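Local coordinates for deseasin MCP-01 (Pseudoalteromonas sp., PDB 3VV3), which degrades collagen as a bacterial serine protease of the subtilisin family, probably cutting peptide bonds with a Ser-His-Asp triad, at residues G253-V258 against Y263-G268. Sequence-based numbering, arbitrary orientation.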
loop_
_atom_site.group_PDB
_atom_site.type_symbol
_atom_site.label_atom_id
_atom_site.label_comp_id
_atom_site.label_asym_id
_atom_site.label_seq_id
_atom_site.Cartn_x
_atom_site.Cartn_y
_atom_site.Cartn_z
ATOM N N GLY A 253 -1.133 -6.942 9.257
ATOM C CA GLY A 253 -2.161 -6.385 10.123
ATOM C C GLY A 253 -1.580 -5.626 11.302
ATOM O O GLY A 253 -1.830 -5.962 12.466
ATOM N N ILE A 254 -0.795 -4.596 10.999
ATOM C CA ILE A 254 -0.139 -3.806 12.039
ATOM C C ILE A 254 -0.875 -2.485 12.284
ATOM O O ILE A 254 -0.987 -1.636 11.393
ATOM C CB ILE A 254 1.342 -3.523 11.684
ATOM C CG1 ILE A 254 2.098 -4.829 11.385
ATOM C CG2 ILE A 254 2.016 -2.704 12.802
ATOM C CD1 ILE A 254 2.060 -5.858 12.504
ATOM N N LEU A 255 -1.388 -2.321 13.501
ATOM C CA LEU A 255 -2.037 -1.083 13.902
ATOM C C LEU A 255 -0.986 -0.063 14.327
ATOM O O LEU A 255 -0.078 -0.389 15.084
ATOM C CB LEU A 255 -2.981 -1.351 15.075
ATOM C CG LEU A 255 -3.703 -0.130 15.656
ATOM C CD1 LEU A 255 -4.716 0.425 14.665
ATOM C CD2 LEU A 255 -4.376 -0.486 16.975
ATOM N N SER A 256 -1.123 1.174 13.861
ATOM C CA SER A 256 -0.194 2.219 14.259
ATOM C C SER A 256 -0.827 3.592 14.080
ATOM O O SER A 256 -1.988 3.713 13.678
ATOM C CB SER A 256 1.111 2.112 13.455
ATOM O OG SER A 256 2.127 2.949 14.001
ATOM N N THR A 257 -0.055 4.621 14.398
ATOM C CA THR A 257 -0.470 6.007 14.239
ATOM C C THR A 257 -0.590 6.434 12.778
ATOM O O THR A 257 0.264 6.088 11.956
ATOM C CB THR A 257 0.576 6.936 14.886
ATOM O OG1 THR A 257 1.886 6.541 14.453
ATOM C CG2 THR A 257 0.529 6.826 16.412
ATOM N N VAL A 258 -1.629 7.209 12.469
ATOM C CA VAL A 258 -1.718 7.935 11.197
ATOM C C VAL A 258 -2.128 9.391 11.466
ATOM O O VAL A 258 -2.642 9.699 12.538
ATOM C CB VAL A 258 -2.687 7.277 10.192
ATOM C CG1 VAL A 258 -2.179 5.883 9.785
ATOM C CG2 VAL A 258 -4.092 7.191 10.774
ATOM N N TYR A 263 -5.608 6.244 14.132
ATOM C CA TYR A 263 -4.854 4.999 14.096
ATOM C C TYR A 263 -5.425 4.156 12.975
ATOM O O TYR A 263 -6.612 4.249 12.668
ATOM C CB TYR A 263 -4.949 4.273 15.447
ATOM C CG TYR A 263 -4.533 5.187 16.571
ATOM C CD1 TYR A 263 -5.437 6.087 17.134
ATOM C CD2 TYR A 263 -3.226 5.204 17.023
ATOM C CE1 TYR A 263 -5.053 6.956 18.140
ATOM C CE2 TYR A 263 -2.827 6.068 18.032
ATOM C CZ TYR A 263 -3.742 6.943 18.586
ATOM O OH TYR A 263 -3.337 7.806 19.585
ATOM N N ALA A 264 -4.573 3.353 12.347
ATOM C CA ALA A 264 -5.014 2.518 11.244
ATOM C C ALA A 264 -4.170 1.262 11.151
ATOM O O ALA A 264 -3.028 1.225 11.614
ATOM C CB ALA A 264 -4.954 3.293 9.934
ATOM N N THR A 265 -4.743 0.234 10.541
ATOM C CA THR A 265 -4.063 -1.043 10.381
ATOM C C THR A 265 -3.622 -1.199 8.929
ATOM O O THR A 265 -4.449 -1.129 8.014
ATOM C CB THR A 265 -4.984 -2.205 10.794
ATOM O OG1 THR A 265 -5.308 -2.072 12.181
ATOM C CG2 THR A 265 -4.314 -3.552 10.564
ATOM N N TYR A 266 -2.318 -1.384 8.728
ATOM C CA TYR A 266 -1.728 -1.588 7.403
ATOM C C TYR A 266 -0.995 -2.918 7.392
ATOM O O TYR A 266 -0.558 -3.416 8.434
ATOM C CB TYR A 266 -0.664 -0.523 7.082
ATOM C CG TYR A 266 -1.103 0.915 6.878
ATOM C CD1 TYR A 266 -2.372 1.352 7.205
ATOM C CD2 TYR A 266 -0.204 1.845 6.359
ATOM C CE1 TYR A 266 -2.738 2.689 7.009
ATOM C CE2 TYR A 266 -0.557 3.160 6.166
ATOM C CZ TYR A 266 -1.822 3.577 6.490
ATOM O OH TYR A 266 -2.155 4.898 6.285
ATOM N N SER A 267 -0.810 -3.483 6.205
ATOM C CA SER A 267 0.006 -4.684 6.077
ATOM C C SER A 267 1.065 -4.489 5.006
ATOM O O SER A 267 0.803 -3.886 3.966
ATOM C CB SER A 267 -0.865 -5.897 5.731
ATOM O OG SER A 267 -1.871 -6.087 6.709
ATOM N N GLY A 268 2.269 -4.981 5.264
ATOM C CA GLY A 268 3.318 -4.944 4.259
ATOM C C GLY A 268 4.686 -5.152 4.874
ATOM O O GLY A 268 4.848 -5.099 6.095
#
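V258 and Y266 meet obliquely, CG1 of V258 lying 4.0 Å from Y266 CZ, and the same methyl reaches A264 CB at 3.8 Å, so V258 makes apolar contacts across to A264 and Y266, whose side chains share one face of this antiparallel hairpin. On the other face L255 crosses T265 at about a right angle: with CG anti to the backbone N (chi1 178°), CD1 of L255 comes 3.6 Å from T265 OG1 and also touches CB of Y263. T257 CG2 lies 3.8 Å from Y263 CE2. Two hydrogen-bonded pairs, I254 with Y266 and S256 with A264, fix the register; the bond from A264 N to S256 O is 2.9 Å long. Past the last pair, G253 N donates to S267 OG at 2.8 Å (148° at the hydrogen), and an alanine in place of S267 would probably leave that N-H without this acceptor. Around the hairpin, the H108 ring of helix 105-114 stacks on Y266, and I254 packs on M271 and H275 of helix 269-284, which G268 N-caps and which carries S270 of the probable catalytic triad.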